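Local coordinates for bacterioferritin comigratory protein (Xylella fastidiosa, PDB 3IXR) that probably reduces hydrogen peroxide and organic hydroperoxides in its natural form, through a reactive cysteine that is replaced by an engineered serine here, at residues 34-39 and 87-92; 82-87 and 171-176. The protein carries 1 engineered substitution. All blocks are in the same frame, centred on the assembly; numbering follows the deposited sequence.

Contact 1 (34-39 and 87-92); sequences HPLMLS and TVLGVS
Leu89 meets Leu36 and Leu38 with one methyl each. Its CD1 lies 4.4 Å from Leu36 CD1. Its CD2 lies 4.5 Å from Leu38 CD2. The two branches of Leu89 thus divide the work, one methyl to each leucine. All three side chains are buried, and no hydrogen bond crosses between the segments. The contact is purely apolar and small, with 88 Å² buried in total.

The closer packing is within 34-39. Leu36 and Leu38 sit two residues apart, and Leu38 CD1 comes to 3.4 Å from Leu36 CB, tight for two carbons. Against this pair Leu89 is only lightly seated. In Leu36, CD1 is anti to CA (chi2 176°), which carries this methyl out to Leu89.

Strands 36-38 and 86-92 are not neighbours in the mixed central sheet of this thioredoxin-like peroxiredoxin fold. Strand 112-114 lies between them, antiparallel to the first and parallel to the second. The leucines therefore meet across an intervening strand, and Val113 of that strand touches both Leu38 and Leu89. Leu89 also packs on Leu56 of strand 53-58 and on Tyr49 and Pro111 of loops.

The loose side belongs to Met37. It is exposed and makes no contact with 87-92. One modelled conformer of its side chain touches Val96 of helix 96-106, while its backbone is hydrogen-bonded to Ser114. Farther along, Ser39 is partly exposed, and its OG is hydrogen-bonded to Leu112 N.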
# COMPACT_ATOMS: atom_id res chain seq x y z
N HIS A 34 10.92 -3.37 10.57
CA HIS A 34 9.71 -3.91 11.10
C HIS A 34 9.17 -5.14 10.32
O HIS A 34 8.92 -5.07 9.13
CB HIS A 34 8.70 -2.76 11.04
CG HIS A 34 7.28 -3.17 11.34
ND1 HIS A 34 6.91 -3.66 12.57
CD2 HIS A 34 6.20 -3.31 10.53
CE1 HIS A 34 5.62 -3.98 12.54
NE2 HIS A 34 5.17 -3.79 11.31
N PRO A 35 8.92 -6.26 11.01
CA PRO A 35 8.44 -7.43 10.32
C PRO A 35 7.00 -7.30 9.84
O PRO A 35 6.14 -6.92 10.63
CB PRO A 35 8.58 -8.53 11.40
CG PRO A 35 9.52 -7.98 12.41
CD PRO A 35 9.19 -6.49 12.42
N LEU A 36 6.79 -7.56 8.57
CA LEU A 36 5.45 -7.42 7.91
C LEU A 36 4.88 -8.84 7.81
O LEU A 36 5.54 -9.69 7.25
CB LEU A 36 5.62 -6.90 6.49
CG LEU A 36 6.37 -5.53 6.33
CD1 LEU A 36 6.57 -5.13 4.86
CD2 LEU A 36 5.67 -4.48 7.11
N MET A 37 3.66 -9.05 8.32
CA MET A 37 2.96 -10.33 8.09
C MET A 37 2.16 -10.17 6.82
O MET A 37 1.33 -9.25 6.78
CB MET A 37 1.98 -10.60 9.23
CG MET A 37 2.65 -10.92 10.54
SD MET A 37 1.44 -11.20 11.83
CE MET A 37 0.44 -12.55 11.16
N LEU A 38 2.40 -11.03 5.83
CA LEU A 38 1.75 -10.93 4.52
C LEU A 38 0.79 -12.04 4.25
O LEU A 38 0.87 -13.15 4.84
CB LEU A 38 2.79 -10.88 3.39
CG LEU A 38 3.54 -9.56 3.04
CD1 LEU A 38 3.95 -8.75 4.19
CD2 LEU A 38 4.72 -9.94 2.09
N SER A 39 -0.09 -11.82 3.27
CA SER A 39 -0.88 -12.93 2.78
C SER A 39 -0.01 -14.12 2.38
O SER A 39 1.19 -14.02 2.08
CB SER A 39 -1.75 -12.45 1.61
OG SER A 39 -0.91 -11.84 0.65
N THR A 87 7.09 -2.67 -7.60
CA THR A 87 6.12 -3.67 -7.30
C THR A 87 5.10 -3.03 -6.34
O THR A 87 5.27 -1.90 -5.87
CB THR A 87 6.78 -4.86 -6.67
OG1 THR A 87 5.79 -5.89 -6.53
CG2 THR A 87 7.46 -4.52 -5.34
N VAL A 88 4.06 -3.80 -6.04
CA VAL A 88 2.94 -3.26 -5.29
C VAL A 88 2.68 -4.06 -4.06
O VAL A 88 2.77 -5.30 -4.14
CB VAL A 88 1.65 -3.34 -6.15
CG1 VAL A 88 0.38 -2.88 -5.37
CG2 VAL A 88 1.86 -2.45 -7.50
N LEU A 89 2.37 -3.39 -2.95
CA LEU A 89 1.92 -4.09 -1.73
C LEU A 89 0.70 -3.35 -1.25
O LEU A 89 0.74 -2.11 -1.03
CB LEU A 89 2.99 -3.91 -0.63
CG LEU A 89 4.12 -4.88 -0.45
CD1 LEU A 89 4.73 -4.42 0.93
CD2 LEU A 89 3.59 -6.33 -0.31
N GLY A 90 -0.42 -4.07 -1.01
CA GLY A 90 -1.57 -3.43 -0.39
C GLY A 90 -1.50 -3.66 1.15
O GLY A 90 -0.85 -4.64 1.61
N VAL A 91 -2.16 -2.82 1.86
CA VAL A 91 -2.19 -2.82 3.37
C VAL A 91 -3.54 -2.51 3.97
O VAL A 91 -4.20 -1.49 3.62
CB VAL A 91 -1.21 -1.76 3.91
CG1 VAL A 91 -1.04 -1.97 5.46
CG2 VAL A 91 0.17 -1.82 3.23
N SER A 92 -4.02 -3.37 4.91
CA SER A 92 -5.12 -2.96 5.84
C SER A 92 -4.84 -3.68 7.13
O SER A 92 -3.86 -4.36 7.18
CB SER A 92 -6.47 -3.43 5.28
OG SER A 92 -6.66 -4.83 5.46

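Contact 2 (82-87 and 171-176); sequences EQINAT and NKLKAH
No ring or amide of either segment takes part where Ile84 and Ala86 meet Leu173 and Lys174. The one flat-group bond between their residues is inside the helix, where His176 ND1 donates to Lys172 O at 3.2 Å. That bond is bent (N-H...O 141°), and ND1 stands above the carbonyl plane. The backbone N of His176 reaches the same oxygen from the opposite face, so two donors hold it. The His176 side chain touches Val154 and Glu155 of strand 153-157.

Across the contact everything is aliphatic. Leu173 CD2 presses on Ala86 CB at 3.4 Å, tighter than a usual carbon contact. The same methyl meets Ile84 CD1 tip to tip at 3.8 Å. Leu173 gets there with CG anti to its backbone N (chi1 173°).

Helix 65-82 ends here in a Schellman motif. Asn85, with positive phi, is its C-prime residue; Ala86 N bonds to Phe81 O and Asn85 N to Glu82 O. The chain then enters strand 86-92, and helix 165-177 packs over this turn. Aromatic Trp53 and Phe81 touch both Ala86 and Leu173. Toward solvent, the extended chain of exposed Lys174 crosses Ile84 at about a right angle, with CG 3.8 Å from Ile84 CD1.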
# COMPACT_ATOMS: atom_id res chain seq x y z
N GLU A 82 6.17 -4.05 -12.82
CA GLU A 82 7.38 -4.92 -12.69
C GLU A 82 8.38 -4.67 -13.82
O GLU A 82 9.59 -4.80 -13.62
CB GLU A 82 6.95 -6.37 -12.53
CG GLU A 82 6.19 -6.64 -11.24
CD GLU A 82 5.62 -8.03 -11.25
OE1 GLU A 82 5.55 -8.64 -10.20
OE2 GLU A 82 5.27 -8.51 -12.34
N GLN A 83 7.89 -4.24 -14.96
CA GLN A 83 8.72 -3.96 -16.06
C GLN A 83 9.63 -2.75 -15.84
O GLN A 83 10.60 -2.57 -16.59
CB GLN A 83 7.85 -3.84 -17.30
CG GLN A 83 8.32 -2.95 -18.37
CD GLN A 83 7.41 -3.05 -19.62
OE1 GLN A 83 6.17 -3.06 -19.53
NE2 GLN A 83 8.05 -3.15 -20.78
N ILE A 84 9.30 -1.86 -14.90
CA ILE A 84 10.15 -0.72 -14.58
C ILE A 84 10.58 -0.76 -13.11
O ILE A 84 10.79 0.29 -12.43
CB ILE A 84 9.48 0.60 -14.98
CG1 ILE A 84 8.09 0.70 -14.38
CG2 ILE A 84 9.24 0.67 -16.55
CD1 ILE A 84 7.27 2.01 -14.78
N ASN A 85 10.74 -1.99 -12.64
CA ASN A 85 11.46 -2.25 -11.41
C ASN A 85 10.64 -1.74 -10.21
O ASN A 85 11.17 -1.19 -9.22
CB ASN A 85 12.90 -1.65 -11.44
CG ASN A 85 13.73 -2.08 -10.27
OD1 ASN A 85 13.62 -3.21 -9.78
ND2 ASN A 85 14.54 -1.17 -9.76
N ALA A 86 9.31 -1.93 -10.30
CA ALA A 86 8.41 -1.50 -9.22
C ALA A 86 7.52 -2.67 -8.84
O ALA A 86 7.21 -3.55 -9.65
CB ALA A 86 7.47 -0.31 -9.64
N THR A 87 7.09 -2.67 -7.60
CA THR A 87 6.12 -3.67 -7.30
C THR A 87 5.10 -3.03 -6.34
O THR A 87 5.27 -1.90 -5.87
CB THR A 87 6.78 -4.86 -6.67
OG1 THR A 87 5.79 -5.89 -6.53
CG2 THR A 87 7.46 -4.52 -5.34
N ASN A 171 1.34 5.91 -14.04
CA ASN A 171 1.79 6.98 -14.95
C ASN A 171 2.71 7.94 -14.22
O ASN A 171 3.62 8.51 -14.86
CB ASN A 171 0.62 7.76 -15.56
CG ASN A 171 -0.04 6.96 -16.65
OD1 ASN A 171 0.63 6.08 -17.23
ND2 ASN A 171 -1.33 7.13 -16.85
N LYS A 172 2.43 8.23 -12.94
CA LYS A 172 3.37 9.02 -12.17
C LYS A 172 4.78 8.42 -12.08
O LYS A 172 5.81 9.10 -12.22
CB LYS A 172 2.82 9.23 -10.73
CG LYS A 172 3.65 10.16 -9.93
CD LYS A 172 3.03 11.63 -9.95
CE LYS A 172 1.80 11.71 -9.20
NZ LYS A 172 1.01 13.08 -9.31
N LEU A 173 4.87 7.10 -11.84
CA LEU A 173 6.14 6.42 -11.80
C LEU A 173 6.85 6.52 -13.17
O LEU A 173 8.00 6.84 -13.24
CB LEU A 173 5.87 4.94 -11.37
CG LEU A 173 7.13 4.07 -11.46
CD1 LEU A 173 8.24 4.61 -10.56
CD2 LEU A 173 6.75 2.65 -11.11
N LYS A 174 6.10 6.34 -14.25
CA LYS A 174 6.59 6.45 -15.64
C LYS A 174 7.06 7.85 -15.89
O LYS A 174 8.08 8.00 -16.56
CB LYS A 174 5.53 6.14 -16.64
CG LYS A 174 5.28 4.61 -16.74
CD LYS A 174 4.35 4.36 -17.89
CE LYS A 174 3.99 2.95 -17.93
NZ LYS A 174 3.26 2.68 -19.26
N ALA A 175 6.37 8.86 -15.33
CA ALA A 175 6.75 10.23 -15.55
C ALA A 175 8.10 10.45 -14.87
O ALA A 175 8.96 11.16 -15.42
CB ALA A 175 5.64 11.19 -15.08
N HIS A 176 8.35 9.87 -13.71
CA HIS A 176 9.67 9.97 -13.09
C HIS A 176 10.71 9.26 -13.83
O HIS A 176 11.84 9.72 -13.85
CB HIS A 176 9.71 9.37 -11.69
CG HIS A 176 9.20 10.29 -10.64
ND1 HIS A 176 7.91 10.27 -10.16
CD2 HIS A 176 9.82 11.30 -10.00
CE1 HIS A 176 7.76 11.24 -9.27
NE2 HIS A 176 8.90 11.87 -9.17

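How the contacts relate
Contacts 1 and 2 both use strand 86-92 and share Thr87, which touches neither partner. Their centres lie about 19 Å apart. Contact 1 is the core one, its centre about 7 Å from the centre of the chain, and joins strands of one sheet. Contact 2 sits nearer the surface, its centre about 15 Å from the centre of the chain, and joins the strand's entry turn to the C-terminal helix 165-177. Neither has a hydrogen bond between its segments. Contact 1 has leucine alone, at loose distances. Contact 2 buries nearly twice the area and adds, on its solvent side, the aliphatic part of an exposed lysine.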